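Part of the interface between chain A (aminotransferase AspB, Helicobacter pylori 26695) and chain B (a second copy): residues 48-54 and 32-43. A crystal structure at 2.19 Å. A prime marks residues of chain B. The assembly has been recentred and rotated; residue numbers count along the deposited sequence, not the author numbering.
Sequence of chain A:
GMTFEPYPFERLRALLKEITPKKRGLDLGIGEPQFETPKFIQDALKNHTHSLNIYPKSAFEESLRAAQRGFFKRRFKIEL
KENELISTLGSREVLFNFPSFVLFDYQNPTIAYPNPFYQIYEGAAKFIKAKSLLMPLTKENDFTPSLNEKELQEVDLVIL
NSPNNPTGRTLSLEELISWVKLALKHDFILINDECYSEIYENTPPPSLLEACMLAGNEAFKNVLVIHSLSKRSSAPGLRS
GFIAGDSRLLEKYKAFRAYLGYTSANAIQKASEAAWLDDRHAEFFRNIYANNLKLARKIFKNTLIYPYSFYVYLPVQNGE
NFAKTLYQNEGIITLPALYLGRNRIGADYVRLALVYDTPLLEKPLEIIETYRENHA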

# COMPACT_ATOMS: atom_id res chain seq x y z
N HIS A 48 4.70 -19.80 -9.72
CA HIS A 48 5.31 -19.44 -8.43
C HIS A 48 4.33 -19.30 -7.25
O HIS A 48 4.68 -18.73 -6.22
CB HIS A 48 6.16 -18.18 -8.64
CG HIS A 48 7.40 -18.43 -9.45
ND1 HIS A 48 8.62 -18.70 -8.87
CD2 HIS A 48 7.59 -18.48 -10.79
CE1 HIS A 48 9.52 -18.90 -9.82
NE2 HIS A 48 8.92 -18.78 -11.00
N THR A 49 3.15 -19.89 -7.36
CA THR A 49 2.12 -19.77 -6.31
C THR A 49 2.55 -20.33 -4.95
O THR A 49 2.04 -19.90 -3.92
CB THR A 49 0.79 -20.42 -6.73
OG1 THR A 49 0.99 -21.82 -6.97
CG2 THR A 49 0.23 -19.73 -8.00
N HIS A 50 3.47 -21.29 -4.97
CA HIS A 50 4.03 -21.88 -3.76
C HIS A 50 4.64 -20.84 -2.80
O HIS A 50 4.69 -21.08 -1.60
CB HIS A 50 5.11 -22.93 -4.11
CG HIS A 50 6.26 -22.37 -4.90
ND1 HIS A 50 7.43 -21.95 -4.30
CD2 HIS A 50 6.42 -22.17 -6.23
CE1 HIS A 50 8.25 -21.49 -5.23
NE2 HIS A 50 7.67 -21.62 -6.41
N SER A 51 5.09 -19.70 -3.31
CA SER A 51 5.70 -18.66 -2.44
C SER A 51 4.69 -17.80 -1.62
O SER A 51 5.10 -16.81 -0.99
CB SER A 51 6.58 -17.74 -3.28
OG SER A 51 5.82 -16.98 -4.20
N LEU A 52 3.41 -18.16 -1.66
CA LEU A 52 2.35 -17.45 -0.93
C LEU A 52 2.52 -17.53 0.59
O LEU A 52 1.98 -16.69 1.31
CB LEU A 52 0.96 -17.98 -1.31
CG LEU A 52 0.35 -17.47 -2.63
CD1 LEU A 52 -1.01 -18.14 -2.91
CD2 LEU A 52 0.22 -15.95 -2.62
N ASN A 53 3.27 -18.52 1.05
CA ASN A 53 3.54 -18.68 2.47
C ASN A 53 4.70 -17.82 2.99
O ASN A 53 5.00 -17.86 4.17
CB ASN A 53 3.78 -20.15 2.84
CG ASN A 53 5.07 -20.74 2.24
OD1 ASN A 53 5.58 -20.28 1.22
ND2 ASN A 53 5.58 -21.77 2.88
N ILE A 54 5.32 -17.03 2.13
CA ILE A 54 6.45 -16.18 2.51
C ILE A 54 5.97 -14.73 2.69
O ILE A 54 5.28 -14.19 1.83
CB ILE A 54 7.57 -16.22 1.42
CG1 ILE A 54 8.01 -17.66 1.12
CG2 ILE A 54 8.77 -15.35 1.81
CD1 ILE A 54 8.51 -18.45 2.32
N GLU B 32 6.17 -15.66 12.00
CA GLU B 32 5.42 -16.03 10.79
C GLU B 32 5.30 -17.55 10.64
O GLU B 32 6.28 -18.27 10.88
CB GLU B 32 6.15 -15.47 9.56
N PRO B 33 4.10 -18.06 10.24
CA PRO B 33 3.90 -19.49 10.01
C PRO B 33 4.90 -20.05 8.99
O PRO B 33 5.21 -19.38 8.02
CB PRO B 33 2.49 -19.57 9.41
CG PRO B 33 1.82 -18.35 9.82
CD PRO B 33 2.86 -17.30 10.02
N GLN B 34 5.38 -21.27 9.24
CA GLN B 34 6.33 -21.96 8.38
C GLN B 34 5.63 -23.16 7.77
O GLN B 34 6.15 -24.27 7.81
CB GLN B 34 7.53 -22.45 9.20
CG GLN B 34 8.21 -21.36 10.00
CD GLN B 34 8.78 -20.27 9.13
OE1 GLN B 34 9.63 -20.52 8.27
NE2 GLN B 34 8.33 -19.04 9.35
N PHE B 35 4.43 -22.95 7.25
CA PHE B 35 3.66 -24.01 6.63
C PHE B 35 3.39 -23.62 5.19
O PHE B 35 3.40 -22.44 4.84
CB PHE B 35 2.33 -24.26 7.34
CG PHE B 35 2.45 -24.50 8.81
CD1 PHE B 35 3.20 -25.57 9.29
CD2 PHE B 35 1.78 -23.70 9.72
CE1 PHE B 35 3.30 -25.81 10.65
CE2 PHE B 35 1.89 -23.94 11.09
CZ PHE B 35 2.65 -25.00 11.55
N GLU B 36 3.12 -24.63 4.36
CA GLU B 36 2.81 -24.41 2.97
C GLU B 36 1.43 -23.80 2.88
O GLU B 36 0.59 -24.04 3.74
CB GLU B 36 2.83 -25.74 2.21
CG GLU B 36 4.17 -26.50 2.24
CD GLU B 36 5.28 -25.88 1.40
OE1 GLU B 36 5.06 -24.85 0.72
OE2 GLU B 36 6.40 -26.46 1.40
N THR B 37 1.21 -22.97 1.86
CA THR B 37 -0.11 -22.39 1.64
C THR B 37 -0.97 -23.51 1.07
O THR B 37 -0.51 -24.21 0.17
CB THR B 37 -0.06 -21.21 0.66
OG1 THR B 37 0.75 -20.17 1.23
CG2 THR B 37 -1.49 -20.69 0.40
N PRO B 38 -2.18 -23.73 1.63
CA PRO B 38 -3.06 -24.77 1.09
C PRO B 38 -3.20 -24.77 -0.43
O PRO B 38 -3.28 -23.72 -1.05
CB PRO B 38 -4.39 -24.46 1.77
CG PRO B 38 -4.00 -23.91 3.09
CD PRO B 38 -2.78 -23.08 2.82
N LYS B 39 -3.22 -25.96 -1.01
CA LYS B 39 -3.29 -26.15 -2.46
C LYS B 39 -4.50 -25.47 -3.10
O LYS B 39 -4.38 -24.87 -4.17
CB LYS B 39 -3.31 -27.66 -2.78
CG LYS B 39 -2.90 -28.01 -4.24
CD LYS B 39 -1.36 -27.89 -4.43
CE LYS B 39 -0.92 -27.65 -5.90
NZ LYS B 39 -1.16 -26.23 -6.36
N PHE B 40 -5.66 -25.49 -2.44
CA PHE B 40 -6.87 -24.91 -3.04
C PHE B 40 -6.73 -23.39 -3.19
O PHE B 40 -7.27 -22.81 -4.13
CB PHE B 40 -8.15 -25.30 -2.30
CG PHE B 40 -8.40 -24.53 -1.02
CD1 PHE B 40 -7.80 -24.90 0.17
CD2 PHE B 40 -9.27 -23.45 -1.02
CE1 PHE B 40 -8.04 -24.21 1.32
CE2 PHE B 40 -9.51 -22.76 0.13
CZ PHE B 40 -8.90 -23.13 1.31
N ILE B 41 -5.98 -22.77 -2.27
CA ILE B 41 -5.74 -21.32 -2.31
C ILE B 41 -4.79 -21.03 -3.48
O ILE B 41 -5.02 -20.10 -4.25
CB ILE B 41 -5.14 -20.80 -0.96
CG1 ILE B 41 -6.13 -20.98 0.18
CG2 ILE B 41 -4.75 -19.33 -1.05
CD1 ILE B 41 -5.52 -20.90 1.55
N GLN B 42 -3.77 -21.87 -3.64
CA GLN B 42 -2.85 -21.72 -4.76
C GLN B 42 -3.55 -21.95 -6.12
O GLN B 42 -3.30 -21.25 -7.10
CB GLN B 42 -1.68 -22.67 -4.60
CG GLN B 42 -0.76 -22.37 -3.41
CD GLN B 42 0.49 -23.22 -3.46
OE1 GLN B 42 1.11 -23.39 -4.52
NE2 GLN B 42 0.86 -23.79 -2.32
N ASP B 43 -4.46 -22.92 -6.18
CA ASP B 43 -5.20 -23.18 -7.42
C ASP B 43 -6.11 -22.00 -7.77
O ASP B 43 -6.20 -21.64 -8.93
CB ASP B 43 -5.98 -24.49 -7.35
CG ASP B 43 -5.07 -25.73 -7.30
OD1 ASP B 43 -3.87 -25.64 -7.66
OD2 ASP B 43 -5.56 -26.80 -6.90
O HOH W 1 3.39 -22.72 -0.05

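What holds the two stretches together most directly? Two hydrogen bonds cross the contact, and both have a side chain of chain A as donor. The hydroxyl OG1 of Thr49 gives its proton to OE1 of Gln42′ at 2.9 Å, a bond of ordinary length between two buried residues. Further along, ND2 of Asn53 donates to the backbone carbonyl O of Phe35′ at 3.0 Å, with an N-H...O angle of 150°. The acceptor is main chain, so the phenyl group takes no part in the bond; the CA-to-CB bond of Phe35′ points away from chain A.

How is the amide of Gln42′ fixed so that it can accept from Thr49? Its two ends are used separately. While OE1 faces Thr49, NE2 turns back to its own chain and donates to O of Thr37′ at 2.9 Å, tying the first turn of the helix to the segment that leads into it. This division sets the orientation of the amide: nitrogen to a carbonyl, oxygen to a hydroxyl. The backbone N of His50 also comes within 3.2 Å of OE1 of Gln42′, but the angle is poor and the approach is not a hydrogen bond.

What does the water add between the two bonds? It joins three groups from both chains. Water 1 donates to O of His50 at 2.6 Å and to OE1 of Glu36′ at 2.8 Å, and accepts from the backbone N of Thr37′ at 2.9 Å. The carbonyl and the carboxylate are both acceptors, with O of His50 and OE1 of Glu36′ 4.4 Å apart, so a molecule with two protons to give can serve both. Although the CA-to-CB bond of Glu36′ points away from chain A, its carboxylate comes nearer and reaches the water.

How do the backbones run past each other? Thr49 lies opposite Gln42′, their CA atoms 5.6 Å apart, and Asn53 lies opposite Thr37′, with CA atoms 5.3 Å apart, so residue numbers rise along one stretch as they fall along the other. In chain A a short 3-10 segment, 49-51, is held by bonds such as that from N of Leu52 to O of Thr49 at 3.2 Å. In chain B, Pro38′ sits at the N-cap position, just before the helix.

Where do the side chains simply pack? Leu52 points toward chain B, and its CD1 lies 4.3 Å from CG2 of Ile41′ and 4.3 Å from CG of Gln42′, placing the methyl against an apolar branch and the aliphatic part of the glutamine. Thr37′ fits closely beside the Leu52-Asn53 junction: its OG1 is 3.4 Å from CB of Leu52 and 3.0 Å from N of Asn53. The angle of that second approach is too poor for a hydrogen bond, and this hydroxyl is satisfied elsewhere in the structure. Together the two stretches bury 415 Å², with Asn53 and Gln42′ the most covered residues.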